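Local coordinates for similar to yteR (Bacilus subtilis) (Clostridium acetobutylicum, PDB 4WU0), which probably hydrolyses unsaturated rhamnogalacturonan fragments derived from pectin, as a glycoside hydrolase of family 105, at residues T85-T90 with K144-E149; K97-L102 with A136-K141; K81-L86 with E93-A98; D75-G80 with K104-H109; L29-I34 with K52-F57. One frame throughout, in Å; residues are numbered along the deposited sequence.

Interaction 1: T85-T90 with K144-E149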
# COMPACT_ATOMS: atom_id res chain seq x y z
N THR A 85 0.79 15.83 -3.77
CA THR A 85 1.51 15.95 -5.02
C THR A 85 0.88 17.02 -5.90
O THR A 85 1.58 17.86 -6.47
CB THR A 85 1.52 14.58 -5.71
OG1 THR A 85 2.26 13.67 -4.88
CG2 THR A 85 2.14 14.65 -7.10
N LEU A 86 -0.44 17.02 -5.99
CA LEU A 86 -1.12 18.00 -6.82
C LEU A 86 -0.98 19.41 -6.26
O LEU A 86 -0.84 20.37 -7.03
CB LEU A 86 -2.60 17.67 -6.98
CG LEU A 86 -2.93 16.52 -7.93
CD1 LEU A 86 -4.36 16.04 -7.72
CD2 LEU A 86 -2.71 16.94 -9.37
N PHE A 87 -1.02 19.55 -4.94
CA PHE A 87 -0.86 20.88 -4.35
C PHE A 87 0.54 21.42 -4.63
O PHE A 87 0.71 22.59 -4.97
CB PHE A 87 -1.13 20.89 -2.85
CG PHE A 87 -0.98 22.27 -2.24
CD1 PHE A 87 -1.82 23.29 -2.63
CD2 PHE A 87 -0.01 22.52 -1.30
CE1 PHE A 87 -1.68 24.57 -2.09
CE2 PHE A 87 0.12 23.79 -0.75
CZ PHE A 87 -0.71 24.80 -1.14
N LYS A 88 1.55 20.56 -4.50
CA LYS A 88 2.93 20.97 -4.76
C LYS A 88 3.13 21.33 -6.24
O LYS A 88 3.84 22.30 -6.55
CB LYS A 88 3.93 19.90 -4.31
CG LYS A 88 3.96 19.67 -2.79
CD LYS A 88 4.95 18.56 -2.38
CE LYS A 88 6.41 18.97 -2.57
NZ LYS A 88 6.72 20.25 -1.86
N GLU A 89 2.52 20.57 -7.13
CA GLU A 89 2.67 20.79 -8.56
C GLU A 89 1.89 22.00 -9.08
O GLU A 89 2.40 22.73 -9.92
CB GLU A 89 2.26 19.55 -9.36
CG GLU A 89 2.37 19.71 -10.88
CD GLU A 89 3.80 19.89 -11.38
OE1 GLU A 89 3.97 20.53 -12.45
OE2 GLU A 89 4.75 19.38 -10.72
N THR A 90 0.67 22.21 -8.58
CA THR A 90 -0.24 23.20 -9.17
C THR A 90 -0.47 24.41 -8.28
O THR A 90 -0.89 25.47 -8.75
CB THR A 90 -1.61 22.59 -9.48
OG1 THR A 90 -2.32 22.37 -8.25
CG2 THR A 90 -1.48 21.28 -10.24
N LYS A 144 5.55 16.07 6.83
CA LYS A 144 6.72 16.53 6.07
C LYS A 144 6.43 17.86 5.39
O LYS A 144 7.26 18.76 5.39
CB LYS A 144 7.12 15.47 5.03
CG LYS A 144 8.35 15.82 4.15
CD LYS A 144 9.60 15.93 5.00
CE LYS A 144 10.89 15.87 4.17
NZ LYS A 144 10.90 16.86 3.08
N GLU A 145 5.24 17.99 4.82
CA GLU A 145 4.88 19.19 4.07
C GLU A 145 4.33 20.34 4.92
O GLU A 145 4.64 21.51 4.64
CB GLU A 145 3.88 18.81 2.96
CG GLU A 145 3.52 19.95 2.00
CD GLU A 145 4.69 20.39 1.10
OE1 GLU A 145 5.64 19.59 0.89
OE2 GLU A 145 4.65 21.55 0.63
N PHE A 146 3.54 20.02 5.94
CA PHE A 146 2.74 21.03 6.63
C PHE A 146 2.79 21.00 8.15
O PHE A 146 2.27 21.91 8.79
CB PHE A 146 1.25 20.82 6.34
CG PHE A 146 0.90 20.74 4.89
CD1 PHE A 146 0.92 21.86 4.09
CD2 PHE A 146 0.46 19.54 4.34
CE1 PHE A 146 0.56 21.77 2.75
CE2 PHE A 146 0.10 19.45 3.02
CZ PHE A 146 0.15 20.56 2.23
N GLY A 147 3.32 19.93 8.73
CA GLY A 147 2.96 19.57 10.10
C GLY A 147 4.07 20.01 11.00
O GLY A 147 4.98 20.74 10.59
N GLU A 148 3.99 19.59 12.26
CA GLU A 148 5.07 19.80 13.19
C GLU A 148 5.81 18.49 13.30
O GLU A 148 5.19 17.44 13.43
CB GLU A 148 4.55 20.19 14.56
CG GLU A 148 3.81 21.50 14.61
CD GLU A 148 3.50 21.92 16.04
OE1 GLU A 148 2.96 21.10 16.81
OE2 GLU A 148 3.83 23.06 16.41
N GLU A 149 7.13 18.55 13.28
CA GLU A 149 7.96 17.35 13.27
C GLU A 149 7.77 16.44 14.47
O GLU A 149 8.02 15.24 14.37
CB GLU A 149 9.46 17.72 13.16
CG GLU A 149 9.88 18.17 11.79
CD GLU A 149 11.38 18.38 11.64
OE1 GLU A 149 12.08 18.64 12.66
OE2 GLU A 149 11.85 18.30 10.47
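In the (alpha/alpha)6 barrel of the six-hairpin glycosidases, the last turns of helix 80-90 and helix 129-146 meet at the protein surface through two neighbouring pairs, K88 with E145 and F87 with F146. The evidence for an ionic link is direct: K88 NZ lies 3.0 Å from E145 OE1 and forms both a hydrogen bond and a salt bridge. The ammonium group comes to the syn side of that oxygen, 30° out of the carboxylate plane, and stays 3.5 Å from E145 OE2, so the second oxygen is close but not the main acceptor. The two chains arrive from opposite directions. The bends of K88 at its third and fourth torsions turn NZ back to the carboxylate; CD already lies alongside it, 3.5 Å from E145 OE1. E145 holds CG anti to the backbone N (chi1 -174°), and the same methylene sits 3.4 Å above the centre of the F146 ring. The E145 chain, though not its charged end, thus rests on an aromatic face. Beside it the phenyl rings make an apolar contact, with F87 CD2 reaching the edge of F146 near its plane. R96 of helix 93-108 adds a cation-pi contact to F146, and Y142 meets the same ring with the planes at about 50°. Between the phenylalanines the nearest approach, F87 CD2 to F146 CZ, is 4.0 Å, and F87 CE2 follows at 4.1 Å from F146 CE1.

Interaction 2: K97-L102 with A136-K141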
# COMPACT_ATOMS: atom_id res chain seq x y z
N LYS A 97 -7.24 22.75 0.79
CA LYS A 97 -8.41 22.71 1.66
C LYS A 97 -8.88 21.28 1.87
O LYS A 97 -9.29 20.91 2.96
CB LYS A 97 -9.55 23.56 1.09
CG LYS A 97 -9.30 25.05 1.16
CD LYS A 97 -10.42 25.81 0.47
CE LYS A 97 -10.25 27.31 0.58
NZ LYS A 97 -11.16 27.98 -0.38
N ALA A 98 -8.83 20.47 0.81
CA ALA A 98 -9.17 19.06 0.91
C ALA A 98 -8.22 18.33 1.87
O ALA A 98 -8.64 17.49 2.67
CB ALA A 98 -9.15 18.41 -0.49
N LEU A 99 -6.96 18.70 1.82
CA LEU A 99 -5.96 18.12 2.71
C LEU A 99 -6.24 18.48 4.17
O LEU A 99 -6.09 17.64 5.05
CB LEU A 99 -4.56 18.56 2.29
CG LEU A 99 -4.01 17.75 1.11
CD1 LEU A 99 -2.85 18.46 0.43
CD2 LEU A 99 -3.59 16.37 1.59
N ILE A 100 -6.66 19.72 4.41
CA ILE A 100 -7.02 20.15 5.75
C ILE A 100 -8.19 19.30 6.24
O ILE A 100 -8.22 18.89 7.40
CB ILE A 100 -7.39 21.65 5.77
CG1 ILE A 100 -6.11 22.47 5.64
CG2 ILE A 100 -8.13 22.02 7.06
CD1 ILE A 100 -6.36 23.89 5.15
N ASN A 101 -9.14 19.02 5.36
CA ASN A 101 -10.30 18.21 5.75
C ASN A 101 -9.89 16.79 6.12
O ASN A 101 -10.38 16.24 7.10
CB ASN A 101 -11.37 18.21 4.65
CG ASN A 101 -12.05 19.56 4.49
OD1 ASN A 101 -12.19 20.32 5.46
ND2 ASN A 101 -12.48 19.87 3.27
N LEU A 102 -8.97 16.19 5.36
CA LEU A 102 -8.51 14.86 5.70
C LEU A 102 -7.71 14.86 7.00
O LEU A 102 -7.87 13.97 7.82
CB LEU A 102 -7.63 14.29 4.57
CG LEU A 102 -8.37 14.02 3.26
CD1 LEU A 102 -7.35 13.66 2.18
CD2 LEU A 102 -9.41 12.90 3.40
N ALA A 136 -1.04 6.06 8.68
CA ALA A 136 0.24 6.51 9.21
C ALA A 136 1.16 7.06 8.13
O ALA A 136 1.81 8.08 8.33
CB ALA A 136 0.92 5.38 9.94
N THR A 137 1.21 6.40 6.97
CA THR A 137 2.08 6.85 5.88
C THR A 137 1.60 8.17 5.26
O THR A 137 2.42 9.03 4.91
CB THR A 137 2.27 5.75 4.80
OG1 THR A 137 2.80 4.58 5.43
CG2 THR A 137 3.21 6.16 3.69
N PHE A 138 0.30 8.33 5.07
CA PHE A 138 -0.22 9.60 4.61
C PHE A 138 0.12 10.69 5.63
O PHE A 138 0.55 11.79 5.27
CB PHE A 138 -1.73 9.57 4.43
CG PHE A 138 -2.36 10.94 4.48
CD1 PHE A 138 -2.14 11.85 3.46
CD2 PHE A 138 -3.12 11.35 5.56
CE1 PHE A 138 -2.70 13.14 3.51
CE2 PHE A 138 -3.68 12.62 5.60
CZ PHE A 138 -3.48 13.51 4.57
N TYR A 139 -0.09 10.37 6.91
CA TYR A 139 0.15 11.32 7.98
C TYR A 139 1.62 11.77 7.94
O TYR A 139 1.93 12.95 8.06
CB TYR A 139 -0.24 10.69 9.33
CG TYR A 139 -0.25 11.59 10.53
CD1 TYR A 139 -0.21 12.97 10.41
CD2 TYR A 139 -0.34 11.05 11.81
CE1 TYR A 139 -0.20 13.77 11.52
CE2 TYR A 139 -0.34 11.84 12.92
CZ TYR A 139 -0.27 13.20 12.78
OH TYR A 139 -0.27 13.99 13.91
N ALA A 140 2.54 10.84 7.70
CA ALA A 140 3.95 11.20 7.58
C ALA A 140 4.22 12.16 6.43
O ALA A 140 4.95 13.13 6.57
CB ALA A 140 4.81 9.93 7.42
N LYS A 141 3.63 11.88 5.26
CA LYS A 141 3.80 12.78 4.12
C LYS A 141 3.19 14.14 4.42
O LYS A 141 3.74 15.16 4.03
CB LYS A 141 3.22 12.15 2.86
CG LYS A 141 3.99 10.88 2.46
CD LYS A 141 3.37 10.16 1.29
CE LYS A 141 4.31 9.06 0.78
NZ LYS A 141 5.56 9.62 0.16
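F138 turns its ring edge to L99 CD2, while L102 CB meets the ring obliquely, and the three join helix 129-146 to helix 93-108 inside the (alpha/alpha)6 barrel. The helices are not in close backbone contact here: the nearest CA atoms, those of L102 and Y139, are 9.6 Å apart, and the gap is bridged by the F138 ring and the leucine side chains that meet it. F138 carries CG anti to its own nitrogen (chi1 158°), which directs the ring outward from its helix toward the two leucines. L99 arrives obliquely and presents one methyl, CD2, in the plane of the ring. That methyl is 3.9 Å from F138 CE1 and 4.1 Å from F138 CZ, and so addresses the bond between them rather than one corner. L102 contributes its CB, nearest to CZ. All three residues are buried. L77 packs on F138, while L83 and I84 of helix 80-90 pack on L99, so the leucine is held between two helices. On its other flanks, helix 129-146 turns T137 and A140 toward helix 199-215; Y139 packs on helix 152-166, and its hydroxyl bonds to E151 just before that helix. The second approach to the ring is longer, L102 CB to F138 CZ at 4.2 Å.

Interaction 3: K81-L86 with E93-A98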
# COMPACT_ATOMS: atom_id res chain seq x y z
N LYS A 81 -2.38 11.51 -0.29
CA LYS A 81 -1.02 11.53 -0.83
C LYS A 81 -0.99 12.15 -2.21
O LYS A 81 -0.16 13.03 -2.47
CB LYS A 81 -0.45 10.13 -0.87
CG LYS A 81 -0.37 9.46 0.48
CD LYS A 81 -0.10 7.99 0.31
CE LYS A 81 -0.01 7.26 1.62
NZ LYS A 81 0.25 5.80 1.36
N ILE A 82 -1.87 11.72 -3.13
CA ILE A 82 -1.90 12.38 -4.43
C ILE A 82 -2.28 13.86 -4.31
O ILE A 82 -1.83 14.68 -5.12
CB ILE A 82 -2.76 11.62 -5.47
CG1 ILE A 82 -2.51 12.15 -6.89
CG2 ILE A 82 -4.22 11.65 -5.12
CD1 ILE A 82 -1.13 11.80 -7.48
N LEU A 83 -3.12 14.21 -3.34
CA LEU A 83 -3.46 15.61 -3.14
C LEU A 83 -2.25 16.46 -2.75
O LEU A 83 -2.14 17.61 -3.19
CB LEU A 83 -4.57 15.78 -2.10
CG LEU A 83 -5.94 15.19 -2.46
CD1 LEU A 83 -6.90 15.38 -1.28
CD2 LEU A 83 -6.50 15.86 -3.69
N ILE A 84 -1.33 15.91 -1.95
CA ILE A 84 -0.08 16.59 -1.65
C ILE A 84 0.69 16.86 -2.93
O ILE A 84 1.19 17.97 -3.15
CB ILE A 84 0.76 15.83 -0.62
CG1 ILE A 84 0.02 15.79 0.71
CG2 ILE A 84 2.13 16.49 -0.41
CD1 ILE A 84 0.63 14.85 1.74
N THR A 85 0.79 15.83 -3.77
CA THR A 85 1.51 15.95 -5.02
C THR A 85 0.88 17.02 -5.90
O THR A 85 1.58 17.86 -6.47
CB THR A 85 1.52 14.58 -5.71
OG1 THR A 85 2.26 13.67 -4.88
CG2 THR A 85 2.14 14.65 -7.10
N LEU A 86 -0.44 17.02 -5.99
CA LEU A 86 -1.12 18.00 -6.82
C LEU A 86 -0.98 19.41 -6.26
O LEU A 86 -0.84 20.37 -7.03
CB LEU A 86 -2.60 17.67 -6.98
CG LEU A 86 -2.93 16.52 -7.93
CD1 LEU A 86 -4.36 16.04 -7.72
CD2 LEU A 86 -2.71 16.94 -9.37
N GLU A 93 -5.63 26.01 -4.45
CA GLU A 93 -6.07 26.04 -3.06
C GLU A 93 -7.03 24.90 -2.71
O GLU A 93 -7.04 24.44 -1.57
CB GLU A 93 -6.69 27.41 -2.74
CG GLU A 93 -7.01 27.64 -1.26
CD GLU A 93 -5.79 27.53 -0.33
OE1 GLU A 93 -4.64 27.53 -0.82
OE2 GLU A 93 -6.00 27.45 0.90
N LYS A 94 -7.84 24.44 -3.66
CA LYS A 94 -8.84 23.44 -3.33
C LYS A 94 -8.17 22.16 -2.84
O LYS A 94 -8.72 21.43 -2.02
CB LYS A 94 -9.79 23.16 -4.50
CG LYS A 94 -9.23 22.34 -5.67
CD LYS A 94 -10.35 22.14 -6.69
CE LYS A 94 -10.06 21.03 -7.70
NZ LYS A 94 -11.29 20.69 -8.51
N TYR A 95 -6.96 21.88 -3.33
CA TYR A 95 -6.26 20.68 -2.90
C TYR A 95 -5.81 20.84 -1.44
O TYR A 95 -5.88 19.90 -0.65
CB TYR A 95 -5.04 20.40 -3.79
CG TYR A 95 -5.38 20.13 -5.23
CD1 TYR A 95 -6.38 19.24 -5.58
CD2 TYR A 95 -4.69 20.77 -6.25
CE1 TYR A 95 -6.69 19.00 -6.90
CE2 TYR A 95 -4.98 20.53 -7.57
CZ TYR A 95 -5.98 19.64 -7.90
OH TYR A 95 -6.26 19.42 -9.24
N ARG A 96 -5.31 22.01 -1.11
CA ARG A 96 -4.89 22.28 0.26
C ARG A 96 -6.09 22.22 1.21
O ARG A 96 -5.98 21.66 2.31
CB ARG A 96 -4.21 23.64 0.36
CG ARG A 96 -3.73 23.99 1.75
CD ARG A 96 -2.56 23.14 2.18
NE ARG A 96 -2.16 23.47 3.55
CZ ARG A 96 -2.35 22.69 4.61
NH1 ARG A 96 -2.92 21.50 4.50
NH2 ARG A 96 -1.95 23.12 5.81
N LYS A 97 -7.24 22.75 0.79
CA LYS A 97 -8.41 22.71 1.66
C LYS A 97 -8.88 21.28 1.87
O LYS A 97 -9.29 20.91 2.96
CB LYS A 97 -9.55 23.56 1.09
CG LYS A 97 -9.30 25.05 1.16
CD LYS A 97 -10.42 25.81 0.47
CE LYS A 97 -10.25 27.31 0.58
NZ LYS A 97 -11.16 27.98 -0.38
N ALA A 98 -8.83 20.47 0.81
CA ALA A 98 -9.17 19.06 0.91
C ALA A 98 -8.22 18.33 1.87
O ALA A 98 -8.64 17.49 2.67
CB ALA A 98 -9.15 18.41 -0.49
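L83 and L86 on helix 80-90 fit against Y95 and A98 on helix 93-108, closing a tight helical hairpin of the (alpha/alpha)6 barrel. The axes of the short segments run at 148° to each other, close to antiparallel, and come within 9.0 Å; the CA atoms of L83 and Y95 are only 5.8 Å apart. The main bump is the broad Y95 ring. L86 lies across one of its faces, with CB 3.8 Å from the ring centroid and 14° off the normal, a CH-pi contact over the centre of the face. Further out, L86 CD1 follows the ring to within 3.9 Å of Y95 CE1. The opposite face carries K94 CG, offset toward the rim, so the tyrosine is layered between a leucine and a lysine methylene. The L83 and Y95 side chains cross at about a right angle, and L83 splits its fork: CD2 comes obliquely to the ring, 3.9 Å from Y95 CD1, while CD1 rests on the A98 methyl, 3.9 Å from its CB. M54 of helix 44-54 packs on L83 and L86. K94 and R96 send their charged ends elsewhere, to D55 and to the Y142 hydroxyl. The hairpin interface is thus apolar, consistent with cohesion by surface fit and dispersion against the tyrosine face.

Interaction 4: D75-G80 with K104-H109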
# COMPACT_ATOMS: atom_id res chain seq x y z
N ASP A 75 -8.84 3.95 5.43
CA ASP A 75 -8.64 3.85 3.97
C ASP A 75 -8.85 5.19 3.31
O ASP A 75 -8.22 5.48 2.28
CB ASP A 75 -9.59 2.87 3.28
CG ASP A 75 -9.30 1.43 3.59
OD1 ASP A 75 -8.19 1.11 4.06
OD2 ASP A 75 -10.19 0.60 3.37
N HIS A 76 -9.75 5.99 3.87
CA HIS A 76 -10.12 7.28 3.27
C HIS A 76 -9.02 8.33 3.33
O HIS A 76 -9.16 9.38 2.70
CB HIS A 76 -11.36 7.84 3.95
CG HIS A 76 -12.62 7.17 3.52
ND1 HIS A 76 -12.62 6.13 2.62
CD2 HIS A 76 -13.91 7.41 3.83
CE1 HIS A 76 -13.87 5.75 2.40
NE2 HIS A 76 -14.67 6.51 3.12
N LEU A 77 -7.93 8.07 4.05
CA LEU A 77 -6.79 8.99 4.09
C LEU A 77 -5.80 8.80 2.95
O LEU A 77 -5.03 9.70 2.63
CB LEU A 77 -6.06 8.89 5.43
CG LEU A 77 -6.95 9.22 6.63
CD1 LEU A 77 -6.12 9.12 7.89
CD2 LEU A 77 -7.59 10.60 6.54
N ASN A 78 -5.79 7.63 2.33
CA ASN A 78 -4.72 7.34 1.38
C ASN A 78 -4.65 8.33 0.22
O ASN A 78 -3.57 8.68 -0.24
CB ASN A 78 -4.83 5.95 0.80
CG ASN A 78 -3.54 5.55 0.11
OD1 ASN A 78 -2.49 5.50 0.75
ND2 ASN A 78 -3.59 5.33 -1.19
N ASN A 79 -5.81 8.75 -0.27
CA ASN A 79 -5.88 9.63 -1.43
C ASN A 79 -5.38 11.05 -1.11
O ASN A 79 -5.20 11.86 -2.00
CB ASN A 79 -7.29 9.65 -2.00
CG ASN A 79 -7.65 8.36 -2.70
OD1 ASN A 79 -6.80 7.52 -3.00
ND2 ASN A 79 -8.93 8.21 -2.99
N GLY A 80 -5.12 11.34 0.16
CA GLY A 80 -4.44 12.56 0.50
C GLY A 80 -3.02 12.65 -0.07
O GLY A 80 -2.49 13.74 -0.28
N LYS A 104 -8.08 16.68 9.53
CA LYS A 104 -9.00 16.79 10.66
C LYS A 104 -9.46 15.40 11.16
O LYS A 104 -9.76 15.24 12.33
CB LYS A 104 -10.18 17.70 10.31
CG LYS A 104 -11.23 17.86 11.39
CD LYS A 104 -10.61 18.39 12.66
CE LYS A 104 -11.65 18.72 13.73
NZ LYS A 104 -11.01 18.85 15.06
N GLN A 105 -9.51 14.41 10.29
CA GLN A 105 -9.88 13.06 10.72
C GLN A 105 -8.91 12.51 11.78
O GLN A 105 -9.30 11.83 12.71
CB GLN A 105 -9.92 12.10 9.53
CG GLN A 105 -10.46 10.73 9.90
CD GLN A 105 -10.63 9.81 8.70
OE1 GLN A 105 -11.06 10.23 7.63
NE2 GLN A 105 -10.29 8.54 8.90
N ILE A 106 -7.63 12.84 11.61
CA ILE A 106 -6.60 12.36 12.51
C ILE A 106 -6.78 12.88 13.92
O ILE A 106 -6.39 12.22 14.89
CB ILE A 106 -5.20 12.65 11.91
CG1 ILE A 106 -5.00 11.75 10.70
CG2 ILE A 106 -4.09 12.40 12.92
CD1 ILE A 106 -3.81 12.13 9.81
N ASP A 107 -7.40 14.05 14.06
CA ASP A 107 -7.63 14.64 15.37
C ASP A 107 -8.32 13.70 16.36
O ASP A 107 -7.90 13.60 17.52
CB ASP A 107 -8.47 15.92 15.26
CG ASP A 107 -7.73 17.05 14.59
OD1 ASP A 107 -6.54 16.90 14.28
OD2 ASP A 107 -8.33 18.13 14.41
N ASN A 108 -9.37 13.03 15.90
CA ASN A 108 -10.19 12.22 16.80
C ASN A 108 -10.38 10.79 16.33
O ASN A 108 -11.17 10.05 16.90
CB ASN A 108 -11.56 12.87 16.98
CG ASN A 108 -11.48 14.25 17.62
OD1 ASN A 108 -10.95 14.40 18.71
ND2 ASN A 108 -11.98 15.26 16.91
N HIS A 109 -9.65 10.38 15.29
CA HIS A 109 -9.75 9.00 14.82
C HIS A 109 -9.44 8.07 15.99
O HIS A 109 -8.47 8.29 16.70
CB HIS A 109 -8.77 8.75 13.68
CG HIS A 109 -8.97 7.44 12.99
ND1 HIS A 109 -9.53 7.34 11.73
CD2 HIS A 109 -8.68 6.17 13.37
CE1 HIS A 109 -9.59 6.07 11.38
NE2 HIS A 109 -9.07 5.34 12.35
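The chain of 75-80 comes closest to that of 104-109 at L77 and Q105, whose CA atoms are 8.4 Å apart, and a type I turn runs from L77 to G80, closed by a bond from G80 N to L77 O (3.0 Å). L77 is directed toward the other segment and divides its two methyls between two partners. CD2 lies against the Q105 amide, 3.7 Å from OE1 and 3.8 Å from CD, while CD1 meets I106 CG1 at 4.0 Å. Both neighbours are crossed obliquely. In the (alpha/alpha)6 barrel this joins the loop leading into helix 80-90 to the C-terminal end of helix 93-108, and I106 also packs on Y139 of helix 129-146. The buried Q105 amide has a partner at each end. Its chain, extended beyond CG, carries the head to where OE1 bonds to the Y67 hydroxyl and NE2 donates to H109 ND1 at 3.2 Å. The second bond is nearly straight, 168° at the hydrogen, and lies 11° out of the imidazole plane and 7° out of the amide plane; each partner thus sits near the plane of the other. H109 NE2 in turn bonds to the carbonyl of W118, which is consistent with a proton on NE2 and a lone pair on ND1. H76 adds a looser touch, its CB standing 4.4 Å from Q105 OE1, while its ring meets W23 edge to face.

Interaction 5: L29-I34 with K52-F57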
# COMPACT_ATOMS: atom_id res chain seq x y z
N LEU A 29 -3.55 5.56 -5.17
CA LEU A 29 -2.36 4.72 -5.34
C LEU A 29 -1.93 4.62 -6.82
O LEU A 29 -0.75 4.75 -7.16
CB LEU A 29 -2.63 3.34 -4.78
CG LEU A 29 -1.64 2.21 -5.01
CD1 LEU A 29 -0.26 2.50 -4.45
CD2 LEU A 29 -2.20 0.94 -4.40
N THR A 30 -2.91 4.40 -7.69
CA THR A 30 -2.64 4.29 -9.12
C THR A 30 -2.18 5.64 -9.65
O THR A 30 -1.26 5.73 -10.46
CB THR A 30 -3.88 3.77 -9.85
OG1 THR A 30 -4.14 2.42 -9.44
CG2 THR A 30 -3.69 3.78 -11.36
N LEU A 31 -2.83 6.72 -9.20
CA LEU A 31 -2.41 8.03 -9.61
C LEU A 31 -1.00 8.39 -9.12
O LEU A 31 -0.26 9.10 -9.82
CB LEU A 31 -3.41 9.10 -9.15
CG LEU A 31 -4.80 9.01 -9.79
CD1 LEU A 31 -5.70 10.11 -9.23
CD2 LEU A 31 -4.74 9.11 -11.31
N ASP A 32 -0.64 7.91 -7.93
CA ASP A 32 0.71 8.11 -7.39
C ASP A 32 1.74 7.45 -8.34
O ASP A 32 2.84 7.96 -8.52
CB ASP A 32 0.82 7.50 -5.98
CG ASP A 32 0.08 8.31 -4.88
OD1 ASP A 32 -0.10 9.53 -5.06
OD2 ASP A 32 -0.30 7.74 -3.82
N GLY A 33 1.39 6.30 -8.92
CA GLY A 33 2.24 5.67 -9.92
C GLY A 33 2.32 6.50 -11.19
O GLY A 33 3.39 6.67 -11.78
N ILE A 34 1.18 7.00 -11.64
CA ILE A 34 1.15 7.83 -12.85
C ILE A 34 1.96 9.12 -12.62
O ILE A 34 2.58 9.65 -13.53
CB ILE A 34 -0.29 8.09 -13.32
CG1 ILE A 34 -0.91 6.76 -13.79
CG2 ILE A 34 -0.31 9.11 -14.46
CD1 ILE A 34 -2.37 6.82 -14.13
N LYS A 52 -7.71 15.50 -13.92
CA LYS A 52 -9.07 15.21 -14.37
C LYS A 52 -9.71 14.14 -13.50
O LYS A 52 -10.88 14.25 -13.15
CB LYS A 52 -9.06 14.77 -15.85
CG LYS A 52 -10.31 14.02 -16.30
CD LYS A 52 -10.23 13.61 -17.76
CE LYS A 52 -9.20 12.52 -18.02
NZ LYS A 52 -9.69 11.19 -17.59
N THR A 53 -8.94 13.11 -13.14
CA THR A 53 -9.45 12.05 -12.27
C THR A 53 -9.87 12.63 -10.90
O THR A 53 -10.97 12.38 -10.40
CB THR A 53 -8.39 10.94 -12.09
OG1 THR A 53 -8.09 10.36 -13.37
CG2 THR A 53 -8.90 9.84 -11.14
N MET A 54 -9.01 13.45 -10.32
CA MET A 54 -9.30 13.97 -8.99
C MET A 54 -10.39 15.03 -9.00
O MET A 54 -10.98 15.30 -7.96
CB MET A 54 -8.05 14.48 -8.30
CG MET A 54 -7.05 13.39 -7.97
SD MET A 54 -7.71 12.03 -7.00
CE MET A 54 -8.09 12.90 -5.52
N ASP A 55 -10.67 15.61 -10.17
CA ASP A 55 -11.76 16.57 -10.28
C ASP A 55 -13.12 15.95 -9.96
O ASP A 55 -14.08 16.66 -9.62
CB ASP A 55 -11.79 17.22 -11.66
CG ASP A 55 -10.81 18.40 -11.79
OD1 ASP A 55 -10.38 18.97 -10.76
OD2 ASP A 55 -10.47 18.77 -12.93
N THR A 56 -13.24 14.64 -10.09
CA THR A 56 -14.44 13.94 -9.66
C THR A 56 -14.68 14.15 -8.17
O THR A 56 -15.84 14.26 -7.73
CB THR A 56 -14.32 12.42 -9.91
OG1 THR A 56 -14.49 12.16 -11.30
CG2 THR A 56 -15.39 11.63 -9.15
N PHE A 57 -13.60 14.17 -7.41
CA PHE A 57 -13.69 14.13 -5.95
C PHE A 57 -13.56 15.49 -5.29
O PHE A 57 -14.19 15.73 -4.27
CB PHE A 57 -12.59 13.22 -5.39
CG PHE A 57 -12.68 11.81 -5.91
CD1 PHE A 57 -13.74 11.00 -5.55
CD2 PHE A 57 -11.70 11.31 -6.75
CE1 PHE A 57 -13.84 9.69 -6.04
CE2 PHE A 57 -11.78 10.00 -7.24
CZ PHE A 57 -12.86 9.19 -6.88
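Close to where L31 meets T53 and M54, the F57 ring carries T56 CG2 3.9 Å above the centre of one face and stands edge to face with W23. It leaves the contact itself to aliphatic atoms and sulfur. L31 on helix 25-41 reaches T53 on helix 44-54 tip to tip, and the backbones are 8.5 Å apart there, measured between the CA atoms of L31 and T53. One methyl does most of the work: L31 CD1 lies 3.7 Å from T53 CG2 and 3.6 Å from M54 SD. M54 is crossed obliquely, and the bend at its second torsion (-55°) turns SD back beside CG, which is 3.8 Å from L31 CD1, so that both touch the same methyl. T53 sets CG2 anti to the backbone N, which points the methyl at L31 and leaves OG1 to bond to the carbonyl of F49 within its own helix. The contact belongs to the helical packing of the (alpha/alpha)6 barrel; M54 also packs on W23. With the threonine hydroxyl satisfied inside its helix, L31 meets mainly aliphatic carbon and the thioether sulfur, and the attraction is consistent with dispersion between buried, closely fitted atoms.

In the fold
From the N terminus, interaction 5 closes first, joining helix 25-41 to helix 44-54, and stands in series before the rest. Interaction 4 then opens in the loop at 75-80 and closes at 104-109; interaction 3, the hairpin of helices 80-90 and 93-108, nests inside it. Interaction 1 starts on the same helix as interaction 3 and closes at 144-149, so it crosses interaction 4. Interaction 2 begins where interaction 3 ends and reaches helix 129-146, nested within interaction 1 and also crossing interaction 4. A salt bridge from K94 to D55 links interactions 3 and 5, whose centres are 11 Å apart. Together they tie five helices that follow one another in the chain, from 25-41 to 129-146.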